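Local coordinates for protein dinoflagellate luciferase (PDB 1VPR) that emits blue light flashes at night by oxidising dinoflagellate luciferin with molecular oxygen, through three homologous domains of which this is the third, at residues A[149-160]-A[253-263]; A[208-219]-A[310-318]. All coordinates share one frame; numbering follows the deposited sequence.

Contact 1: residues A[149-160]-A[253-263]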
loop_
_atom_site.group_PDB
_atom_site.type_symbol
_atom_site.label_atom_id
_atom_site.label_comp_id
_atom_site.label_asym_id
_atom_site.label_seq_id
_atom_site.Cartn_x
_atom_site.Cartn_y
_atom_site.Cartn_z
ATOM N N LEU A 149 -15.979 7.170 8.754
ATOM C CA LEU A 149 -15.758 6.270 7.627
ATOM C C LEU A 149 -17.113 5.879 7.051
ATOM O O LEU A 149 -17.997 5.446 7.782
ATOM C CB LEU A 149 -15.011 5.001 8.070
ATOM C CG LEU A 149 -14.694 4.001 6.949
ATOM C CD1 LEU A 149 -13.629 4.585 6.031
ATOM C CD2 LEU A 149 -14.217 2.676 7.554
ATOM N N PRO A 150 -17.300 6.037 5.732
ATOM C CA PRO A 150 -18.593 5.654 5.168
ATOM C C PRO A 150 -18.796 4.156 5.286
ATOM O O PRO A 150 -17.828 3.396 5.322
ATOM C CB PRO A 150 -18.490 6.109 3.715
ATOM C CG PRO A 150 -16.986 6.057 3.439
ATOM C CD PRO A 150 -16.424 6.637 4.712
ATOM N N GLU A 151 -20.056 3.733 5.364
ATOM C CA GLU A 151 -20.383 2.319 5.463
ATOM C C GLU A 151 -20.328 1.742 4.063
ATOM O O GLU A 151 -20.426 2.480 3.075
ATOM C CB GLU A 151 -21.768 2.127 6.085
ATOM C CG GLU A 151 -21.792 2.625 7.522
ATOM C CD GLU A 151 -23.143 2.469 8.199
ATOM O OE1 GLU A 151 -24.148 2.275 7.492
ATOM O OE2 GLU A 151 -23.188 2.550 9.443
ATOM N N PRO A 152 -20.156 0.421 3.954
ATOM C CA PRO A 152 -20.086 -0.183 2.618
ATOM C C PRO A 152 -21.468 -0.485 2.034
ATOM O O PRO A 152 -22.477 -0.390 2.728
ATOM C CB PRO A 152 -19.274 -1.446 2.869
ATOM C CG PRO A 152 -19.776 -1.876 4.235
ATOM C CD PRO A 152 -19.872 -0.569 5.010
ATOM N N GLY A 153 -21.502 -0.849 0.761
ATOM C CA GLY A 153 -22.759 -1.178 0.114
ATOM C C GLY A 153 -22.728 -0.778 -1.345
ATOM O O GLY A 153 -23.215 -1.507 -2.199
ATOM N N TYR A 154 -22.151 0.381 -1.632
ATOM C CA TYR A 154 -22.067 0.862 -3.002
ATOM C C TYR A 154 -21.166 -0.059 -3.825
ATOM O O TYR A 154 -20.118 -0.497 -3.354
ATOM C CB TYR A 154 -21.484 2.277 -3.043
ATOM C CG TYR A 154 -21.454 2.834 -4.431
ATOM C CD1 TYR A 154 -22.626 3.233 -5.060
ATOM C CD2 TYR A 154 -20.271 2.898 -5.158
ATOM C CE1 TYR A 154 -22.619 3.671 -6.380
ATOM C CE2 TYR A 154 -20.258 3.344 -6.477
ATOM C CZ TYR A 154 -21.432 3.722 -7.083
ATOM O OH TYR A 154 -21.428 4.122 -8.395
ATOM N N VAL A 155 -21.574 -0.352 -5.053
ATOM C CA VAL A 155 -20.762 -1.203 -5.911
ATOM C C VAL A 155 -20.419 -0.414 -7.163
ATOM O O VAL A 155 -21.295 -0.120 -7.976
ATOM C CB VAL A 155 -21.517 -2.497 -6.314
ATOM C CG1 VAL A 155 -20.586 -3.393 -7.131
ATOM C CG2 VAL A 155 -22.044 -3.227 -5.060
ATOM N N PRO A 156 -19.136 -0.039 -7.334
ATOM C CA PRO A 156 -18.768 0.719 -8.527
ATOM C C PRO A 156 -19.266 0.022 -9.772
ATOM O O PRO A 156 -19.207 -1.211 -9.866
ATOM C CB PRO A 156 -17.246 0.780 -8.432
ATOM C CG PRO A 156 -17.052 0.944 -6.920
ATOM C CD PRO A 156 -17.989 -0.151 -6.409
ATOM N N LYS A 157 -19.757 0.803 -10.724
ATOM C CA LYS A 157 -20.301 0.223 -11.943
ATOM C C LYS A 157 -19.344 0.153 -13.126
ATOM O O LYS A 157 -19.461 -0.742 -13.981
ATOM C CB LYS A 157 -21.555 1.003 -12.386
ATOM C CG LYS A 157 -22.624 1.198 -11.316
ATOM C CD LYS A 157 -23.076 -0.120 -10.719
ATOM C CE LYS A 157 -24.200 0.087 -9.699
ATOM N NZ LYS A 157 -23.872 1.150 -8.685
ATOM N N THR A 158 -18.399 1.080 -13.204
ATOM C CA THR A 158 -17.493 1.075 -14.338
ATOM C C THR A 158 -16.067 0.574 -14.098
ATOM O O THR A 158 -15.251 0.641 -15.012
ATOM C CB THR A 158 -17.406 2.488 -14.967
ATOM O OG1 THR A 158 -16.769 3.386 -14.052
ATOM C CG2 THR A 158 -18.812 3.020 -15.278
ATOM N N ASN A 159 -15.766 0.081 -12.892
ATOM C CA ASN A 159 -14.418 -0.406 -12.567
ATOM C C ASN A 159 -13.330 0.545 -13.066
ATOM O O ASN A 159 -12.403 0.142 -13.783
ATOM C CB ASN A 159 -14.217 -1.786 -13.187
ATOM C CG ASN A 159 -15.251 -2.770 -12.732
ATOM O OD1 ASN A 159 -15.601 -2.820 -11.550
ATOM N ND2 ASN A 159 -15.748 -3.572 -13.657
ATOM N N PRO A 160 -13.402 1.818 -12.658
ATOM C CA PRO A 160 -12.446 2.839 -13.066
ATOM C C PRO A 160 -11.000 2.682 -12.605
ATOM O O PRO A 160 -10.107 3.287 -13.190
ATOM C CB PRO A 160 -13.093 4.127 -12.548
ATOM C CG PRO A 160 -13.741 3.666 -11.289
ATOM C CD PRO A 160 -14.388 2.370 -11.711
ATOM N N VAL A 253 -12.872 1.149 1.612
ATOM C CA VAL A 253 -14.314 1.167 1.386
ATOM C C VAL A 253 -14.453 1.847 0.018
ATOM O O VAL A 253 -13.700 2.767 -0.303
ATOM C CB VAL A 253 -15.065 2.003 2.453
ATOM C CG1 VAL A 253 -16.605 1.924 2.180
ATOM C CG2 VAL A 253 -14.736 1.444 3.877
ATOM N N LEU A 254 -15.397 1.387 -0.785
ATOM C CA LEU A 254 -15.627 1.950 -2.120
ATOM C C LEU A 254 -17.080 2.465 -2.091
ATOM O O LEU A 254 -17.986 1.860 -2.643
ATOM C CB LEU A 254 -15.453 0.843 -3.178
ATOM C CG LEU A 254 -14.040 0.434 -3.649
ATOM C CD1 LEU A 254 -13.070 0.305 -2.486
ATOM C CD2 LEU A 254 -14.141 -0.883 -4.398
ATOM N N PRO A 255 -17.295 3.632 -1.471
ATOM C CA PRO A 255 -18.612 4.255 -1.325
ATOM C C PRO A 255 -19.105 5.060 -2.507
ATOM O O PRO A 255 -20.277 5.458 -2.539
ATOM C CB PRO A 255 -18.389 5.155 -0.125
ATOM C CG PRO A 255 -17.020 5.754 -0.507
ATOM C CD PRO A 255 -16.247 4.520 -0.927
ATOM N N GLU A 256 -18.219 5.301 -3.467
ATOM C CA GLU A 256 -18.536 6.148 -4.609
ATOM C C GLU A 256 -17.977 5.537 -5.859
ATOM O O GLU A 256 -17.171 4.620 -5.785
ATOM C CB GLU A 256 -17.883 7.504 -4.416
ATOM C CG GLU A 256 -18.388 8.278 -3.237
ATOM C CD GLU A 256 -17.453 9.419 -2.872
ATOM O OE1 GLU A 256 -16.765 9.949 -3.768
ATOM O OE2 GLU A 256 -17.412 9.786 -1.683
ATOM N N GLU A 257 -18.354 6.067 -7.018
ATOM C CA GLU A 257 -17.844 5.475 -8.239
ATOM C C GLU A 257 -16.355 5.696 -8.474
ATOM O O GLU A 257 -15.663 4.792 -8.944
ATOM C CB GLU A 257 -18.610 5.994 -9.453
ATOM C CG GLU A 257 -18.164 5.363 -10.751
ATOM C CD GLU A 257 -18.625 3.921 -10.909
ATOM O OE1 GLU A 257 -18.120 3.255 -11.839
ATOM O OE2 GLU A 257 -19.496 3.456 -10.120
ATOM N N TYR A 258 -15.855 6.881 -8.142
ATOM C CA TYR A 258 -14.464 7.201 -8.416
ATOM C C TYR A 258 -13.549 7.461 -7.248
ATOM O O TYR A 258 -12.460 7.998 -7.436
ATOM C CB TYR A 258 -14.401 8.392 -9.362
ATOM C CG TYR A 258 -15.132 8.156 -10.667
ATOM C CD1 TYR A 258 -16.426 8.648 -10.866
ATOM C CD2 TYR A 258 -14.547 7.411 -11.691
ATOM C CE1 TYR A 258 -17.127 8.399 -12.063
ATOM C CE2 TYR A 258 -15.239 7.158 -12.893
ATOM C CZ TYR A 258 -16.530 7.656 -13.067
ATOM O OH TYR A 258 -17.212 7.410 -14.240
ATOM N N ARG A 259 -13.971 7.094 -6.047
ATOM C CA ARG A 259 -13.141 7.319 -4.879
ATOM C C ARG A 259 -13.184 6.195 -3.862
ATOM O O ARG A 259 -14.234 5.635 -3.583
ATOM C CB ARG A 259 -13.546 8.645 -4.167
ATOM C CG ARG A 259 -12.692 8.906 -2.932
ATOM C CD ARG A 259 -12.843 10.315 -2.352
ATOM N NE ARG A 259 -14.215 10.590 -1.955
ATOM C CZ ARG A 259 -14.546 11.519 -1.066
ATOM N NH1 ARG A 259 -13.596 12.244 -0.485
ATOM N NH2 ARG A 259 -15.822 11.735 -0.779
ATOM N N LYS A 260 -12.030 5.855 -3.312
ATOM C CA LYS A 260 -11.974 4.856 -2.250
ATOM C C LYS A 260 -11.584 5.613 -0.994
ATOM O O LYS A 260 -10.794 6.571 -1.051
ATOM C CB LYS A 260 -10.885 3.802 -2.493
ATOM C CG LYS A 260 -11.088 2.913 -3.694
ATOM C CD LYS A 260 -10.043 1.788 -3.617
ATOM C CE LYS A 260 -8.604 2.357 -3.649
ATOM N NZ LYS A 260 -7.614 1.259 -3.620
ATOM N N ILE A 261 -12.132 5.201 0.135
ATOM C CA ILE A 261 -11.810 5.823 1.427
ATOM C C ILE A 261 -11.480 4.696 2.396
ATOM O O ILE A 261 -12.210 3.706 2.500
ATOM C CB ILE A 261 -12.992 6.648 1.987
ATOM C CG1 ILE A 261 -13.334 7.773 1.014
ATOM C CG2 ILE A 261 -12.604 7.245 3.356
ATOM C CD1 ILE A 261 -14.552 8.587 1.420
ATOM N N GLY A 262 -10.380 4.836 3.119
ATOM C CA GLY A 262 -9.997 3.763 4.027
ATOM C C GLY A 262 -9.093 4.220 5.141
ATOM O O GLY A 262 -8.926 5.420 5.389
ATOM N N PHE A 263 -8.500 3.270 5.827
ATOM C CA PHE A 263 -7.608 3.609 6.923
ATOM C C PHE A 263 -6.732 2.401 7.147
ATOM O O PHE A 263 -7.096 1.288 6.739
ATOM C CB PHE A 263 -8.408 3.873 8.202
ATOM C CG PHE A 263 -9.163 2.686 8.679
ATOM C CD1 PHE A 263 -10.407 2.361 8.119
ATOM C CD2 PHE A 263 -8.625 1.856 9.661
ATOM C CE1 PHE A 263 -11.093 1.231 8.536
ATOM C CE2 PHE A 263 -9.311 0.713 10.081
ATOM C CZ PHE A 263 -10.530 0.405 9.529
HETATM O O HOH W 1 -15.841 5.262 -15.629
#
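Glu257 sends its carboxylate into the bend of 154-160, where four bonds grip it. OE2 accepts Lys157 N on its syn lone pair (2.7 Å, N-H...O 167°) and Tyr154 OH on its anti lone pair (2.7 Å). OE1 takes Thr158 N on the syn side and Thr158 OG1 on the anti side, both at 2.6 Å. Used on both sides, the two oxygens are fixed against rotation, and so many donors would be expected to stabilise the ionised form. A chain bent at chi2 (73°) carries the group there, its plane almost perpendicular to the Tyr154 ring. That ring lies along the backbone of 254-257, with Leu254 O at its edge. Beside the carboxylate, Pro160 sets CG near Glu257 O and CB against the Tyr258 ring at CD2 (3.7 Å), while a water joins Tyr258 OH to Thr158 OG1.

The other end of the contact is apolar. Leu149 meets Val253 tip to tip, CD2 to CG2, and the same CD2 comes within 3.6 Å of Phe263 CE1; its CD1 slides past Ile261 CG2. Pro150 CG packs on Pro255 CB at 3.9 Å and on Ile261 CD1.

Behind this shell, Val253 and Ile261 exchange two backbone hydrogen bonds, which set the hairpin that presents Glu257. Arg259 clasps Glu256 side-on through NE and NH2 and also reaches Glu276. Phe108 of helix 107-111 backs Leu149, and Tyr339 hydrogen-bonds Pro150 O. The proline-rich, irregular segment 149-160 lies along the turn joining strands 247-253 and 259-266, a beta-hairpin of the calycin-type barrel in the luciferase catalytic domain.

Contact 2: residues A[208-219]-A[310-318]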
loop_
_atom_site.group_PDB
_atom_site.type_symbol
_atom_site.label_atom_id
_atom_site.label_comp_id
_atom_site.label_asym_id
_atom_site.label_seq_id
_atom_site.Cartn_x
_atom_site.Cartn_y
_atom_site.Cartn_z
ATOM N N ARG A 208 -1.020 -2.008 -10.117
ATOM C CA ARG A 208 -1.752 -2.759 -11.141
ATOM C C ARG A 208 -3.008 -3.162 -10.373
ATOM O O ARG A 208 -2.926 -3.779 -9.308
ATOM C CB ARG A 208 -0.986 -4.006 -11.581
ATOM C CG ARG A 208 0.318 -3.721 -12.325
ATOM C CD ARG A 208 1.076 -5.033 -12.668
ATOM N NE ARG A 208 2.398 -4.790 -13.270
ATOM C CZ ARG A 208 2.662 -4.735 -14.580
ATOM N NH1 ARG A 208 3.909 -4.501 -14.988
ATOM N NH2 ARG A 208 1.708 -4.932 -15.489
ATOM N N ILE A 209 -4.179 -2.806 -10.885
ATOM C CA ILE A 209 -5.407 -3.103 -10.166
ATOM C C ILE A 209 -6.389 -3.859 -11.028
ATOM O O ILE A 209 -6.623 -3.508 -12.192
ATOM C CB ILE A 209 -6.097 -1.789 -9.714
ATOM C CG1 ILE A 209 -5.175 -0.996 -8.807
ATOM C CG2 ILE A 209 -7.422 -2.086 -8.985
ATOM C CD1 ILE A 209 -5.715 0.442 -8.513
ATOM N N ASN A 210 -6.949 -4.907 -10.457
ATOM C CA ASN A 210 -7.977 -5.681 -11.114
ATOM C C ASN A 210 -9.144 -5.255 -10.255
ATOM O O ASN A 210 -9.097 -5.423 -9.028
ATOM C CB ASN A 210 -7.754 -7.182 -10.929
ATOM C CG ASN A 210 -6.933 -7.783 -12.044
ATOM O OD1 ASN A 210 -7.470 -8.142 -13.100
ATOM N ND2 ASN A 210 -5.627 -7.880 -11.831
ATOM N N GLN A 211 -10.178 -4.702 -10.868
ATOM C CA GLN A 211 -11.339 -4.276 -10.094
ATOM C C GLN A 211 -12.619 -4.862 -10.659
ATOM O O GLN A 211 -12.854 -4.790 -11.864
ATOM C CB GLN A 211 -11.454 -2.744 -10.070
ATOM C CG GLN A 211 -12.838 -2.266 -9.531
ATOM C CD GLN A 211 -12.979 -0.758 -9.389
ATOM O OE1 GLN A 211 -12.414 0.013 -10.163
ATOM N NE2 GLN A 211 -13.762 -0.327 -8.402
ATOM N N PHE A 212 -13.427 -5.474 -9.792
ATOM C CA PHE A 212 -14.711 -6.011 -10.221
ATOM C C PHE A 212 -15.719 -5.510 -9.176
ATOM O O PHE A 212 -15.936 -6.151 -8.154
ATOM C CB PHE A 212 -14.701 -7.539 -10.239
ATOM C CG PHE A 212 -15.984 -8.139 -10.797
ATOM C CD1 PHE A 212 -16.188 -8.234 -12.177
ATOM C CD2 PHE A 212 -16.989 -8.613 -9.934
ATOM C CE1 PHE A 212 -17.372 -8.799 -12.697
ATOM C CE2 PHE A 212 -18.166 -9.177 -10.441
ATOM C CZ PHE A 212 -18.352 -9.269 -11.824
ATOM N N GLY A 213 -16.314 -4.355 -9.429
ATOM C CA GLY A 213 -17.264 -3.808 -8.470
ATOM C C GLY A 213 -16.574 -3.406 -7.173
ATOM O O GLY A 213 -15.673 -2.561 -7.171
ATOM N N ASP A 214 -16.966 -4.046 -6.077
ATOM C CA ASP A 214 -16.401 -3.743 -4.772
ATOM C C ASP A 214 -15.270 -4.683 -4.333
ATOM O O ASP A 214 -14.869 -4.680 -3.154
ATOM C CB ASP A 214 -17.518 -3.744 -3.719
ATOM C CG ASP A 214 -18.282 -5.055 -3.683
ATOM O OD1 ASP A 214 -19.187 -5.210 -2.841
ATOM O OD2 ASP A 214 -17.986 -5.946 -4.499
ATOM N N VAL A 215 -14.769 -5.496 -5.263
ATOM C CA VAL A 215 -13.659 -6.422 -4.966
ATOM C C VAL A 215 -12.507 -6.088 -5.900
ATOM O O VAL A 215 -12.698 -5.922 -7.108
ATOM C CB VAL A 215 -14.081 -7.898 -5.166
ATOM C CG1 VAL A 215 -12.859 -8.820 -5.101
ATOM C CG2 VAL A 215 -15.084 -8.290 -4.083
ATOM N N CYS A 216 -11.309 -5.947 -5.340
ATOM C CA CYS A 216 -10.135 -5.632 -6.143
ATOM C C CYS A 216 -8.927 -6.467 -5.768
ATOM O O CYS A 216 -8.787 -6.866 -4.617
ATOM C CB CYS A 216 -9.686 -4.195 -5.918
ATOM S SG CYS A 216 -10.757 -2.893 -6.498
ATOM N N THR A 217 -8.045 -6.692 -6.734
ATOM C CA THR A 217 -6.759 -7.344 -6.475
ATOM C C THR A 217 -5.769 -6.237 -6.844
ATOM O O THR A 217 -5.892 -5.606 -7.899
ATOM C CB THR A 217 -6.519 -8.545 -7.350
ATOM O OG1 THR A 217 -7.388 -9.601 -6.926
ATOM C CG2 THR A 217 -5.048 -9.012 -7.217
ATOM N N VAL A 218 -4.802 -5.972 -5.972
ATOM C CA VAL A 218 -3.850 -4.901 -6.198
ATOM C C VAL A 218 -2.397 -5.374 -6.111
ATOM O O VAL A 218 -2.001 -6.026 -5.145
ATOM C CB VAL A 218 -4.058 -3.742 -5.156
ATOM C CG1 VAL A 218 -3.045 -2.613 -5.382
ATOM C CG2 VAL A 218 -5.475 -3.197 -5.255
ATOM N N ASP A 219 -1.628 -5.066 -7.146
ATOM C CA ASP A 219 -0.208 -5.387 -7.179
ATOM C C ASP A 219 0.433 -4.062 -6.803
ATOM O O ASP A 219 0.167 -3.030 -7.443
ATOM C CB ASP A 219 0.214 -5.827 -8.587
ATOM C CG ASP A 219 -0.511 -7.092 -9.023
ATOM O OD1 ASP A 219 -0.112 -8.183 -8.598
ATOM O OD2 ASP A 219 -1.517 -7.011 -9.759
ATOM N N PRO A 310 -4.339 -4.241 -16.369
ATOM C CA PRO A 310 -3.322 -4.367 -15.321
ATOM C C PRO A 310 -2.239 -5.374 -15.727
ATOM O O PRO A 310 -1.132 -5.366 -15.171
ATOM C CB PRO A 310 -4.130 -4.854 -14.124
ATOM C CG PRO A 310 -5.184 -5.727 -14.782
ATOM C CD PRO A 310 -5.618 -4.820 -15.925
ATOM N N GLU A 311 -2.565 -6.225 -16.702
ATOM C CA GLU A 311 -1.638 -7.273 -17.164
ATOM C C GLU A 311 -1.145 -8.060 -15.951
ATOM O O GLU A 311 0.056 -8.283 -15.761
ATOM C CB GLU A 311 -0.461 -6.648 -17.930
ATOM C CG GLU A 311 -0.884 -6.103 -19.300
ATOM C CD GLU A 311 0.296 -5.774 -20.207
ATOM O OE1 GLU A 311 0.769 -4.623 -20.198
ATOM O OE2 GLU A 311 0.762 -6.680 -20.927
ATOM N N SER A 312 -2.098 -8.465 -15.123
ATOM C CA SER A 312 -1.814 -9.201 -13.902
ATOM C C SER A 312 -3.128 -9.855 -13.516
ATOM O O SER A 312 -4.199 -9.274 -13.726
ATOM C CB SER A 312 -1.354 -8.221 -12.826
ATOM O OG SER A 312 -0.820 -8.924 -11.712
ATOM N N ASP A 313 -3.067 -11.058 -12.964
ATOM C CA ASP A 313 -4.289 -11.781 -12.602
ATOM C C ASP A 313 -4.794 -11.608 -11.176
ATOM O O ASP A 313 -4.025 -11.384 -10.266
ATOM C CB ASP A 313 -4.088 -13.275 -12.822
ATOM C CG ASP A 313 -3.825 -13.624 -14.272
ATOM O OD1 ASP A 313 -3.092 -14.616 -14.501
ATOM O OD2 ASP A 313 -4.350 -12.923 -15.168
ATOM N N PRO A 314 -6.108 -11.721 -10.973
ATOM C CA PRO A 314 -6.669 -11.592 -9.622
ATOM C C PRO A 314 -6.245 -12.828 -8.817
ATOM O O PRO A 314 -5.776 -13.820 -9.392
ATOM C CB PRO A 314 -8.181 -11.649 -9.856
ATOM C CG PRO A 314 -8.356 -11.175 -11.262
ATOM C CD PRO A 314 -7.169 -11.755 -11.999
ATOM N N ILE A 315 -6.401 -12.774 -7.500
ATOM C CA ILE A 315 -6.140 -13.944 -6.667
ATOM C C ILE A 315 -7.419 -14.041 -5.812
ATOM O O ILE A 315 -8.191 -13.060 -5.725
ATOM C CB ILE A 315 -4.870 -13.810 -5.790
ATOM C CG1 ILE A 315 -4.897 -12.511 -4.984
ATOM C CG2 ILE A 315 -3.624 -13.861 -6.675
ATOM C CD1 ILE A 315 -3.861 -12.488 -3.843
ATOM N N PRO A 316 -7.678 -15.213 -5.207
ATOM C CA PRO A 316 -8.872 -15.438 -4.380
ATOM C C PRO A 316 -9.126 -14.400 -3.306
ATOM O O PRO A 316 -8.194 -13.796 -2.760
ATOM C CB PRO A 316 -8.626 -16.816 -3.789
ATOM C CG PRO A 316 -7.873 -17.513 -4.911
ATOM C CD PRO A 316 -6.879 -16.450 -5.318
ATOM N N LEU A 317 -10.398 -14.212 -2.989
ATOM C CA LEU A 317 -10.804 -13.234 -1.974
ATOM C C LEU A 317 -10.508 -13.709 -0.551
ATOM O O LEU A 317 -10.532 -14.903 -0.271
ATOM C CB LEU A 317 -12.299 -12.971 -2.113
ATOM C CG LEU A 317 -12.983 -12.017 -1.131
ATOM C CD1 LEU A 317 -12.366 -10.613 -1.231
ATOM C CD2 LEU A 317 -14.496 -11.992 -1.472
ATOM N N GLN A 318 -10.251 -12.755 0.343
ATOM C CA GLN A 318 -9.972 -13.053 1.746
ATOM C C GLN A 318 -10.202 -11.790 2.543
ATOM O O GLN A 318 -10.411 -10.701 1.979
ATOM C CB GLN A 318 -8.498 -13.466 1.931
ATOM C CG GLN A 318 -7.482 -12.410 1.514
ATOM C CD GLN A 318 -7.297 -11.302 2.533
ATOM O OE1 GLN A 318 -7.156 -11.565 3.721
ATOM N NE2 GLN A 318 -7.255 -10.048 2.064
HETATM O O HOH W 2 2.860 -5.039 -18.010
#
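Arg208 reaches along 310-312 on an extended chain and gives NH2 to Pro310 O (2.9 Å, 163°), the oxygen lying in the guanidinium plane. A water held by the same NH2 leads weakly to Glu311, while NE and NH1 bind the carbonyls of Gly68 and Lys70. Replacing it with a methionine would probably leave all three carbonyls without this shared donor and the 310-311 bend less firmly tied to the strand. Next, Ile209 O rests on Pro310 CB at 3.4 Å. Asn210 ND2 donates to Ser312 O (2.8 Å) from above the carbonyl plane, and its OD1 faces Pro314 CG.

Where the type II' turn from Phe212 to Val215 ends, Val215 CG1 touches Leu317 CD1 at 4.3 Å. Thr217 keeps OG1 beside the backbone N (chi1 -71°), where it bonds Thr231 and receives a long, weak bond from Ile315 N; Pro314 CA lies 3.4 Å from that OG1. At Asp219, OD2 comes to 2.8 Å from Ser312 OG, whose proton may go instead to Glu7, and OD1 forms a salt bridge with Lys229. An irregular segment thus runs across one face of the antiparallel hairpin 206-212/215-219 of the calycin barrel, its backbone held chiefly by side chains of the hairpin.

In the fold
Contacts 1 and 2 lie about 15 Å apart, centre to centre, and both reach the same ten-stranded antiparallel sheet of the luciferase catalytic domain. Their segments alternate along the chain: 149-160, 208-219, 253-263, 310-318. In each, a non-regular segment flanking the barrel strands packs on a hairpin: 149-160 precedes strand 163-169, and the loop segment 310-318 follows strand 297-307. The hairpins lie toward opposite ends of the strand order, yet the contacts touch: Asn159 OD1 probably accepts a hydrogen bond from Gly213 N at 2.7 Å, and Pro156 and Pro160 pack near Gly213 and Gln211. Segment 149-160 therefore bridges the two hairpins, linking regions distant in sequence.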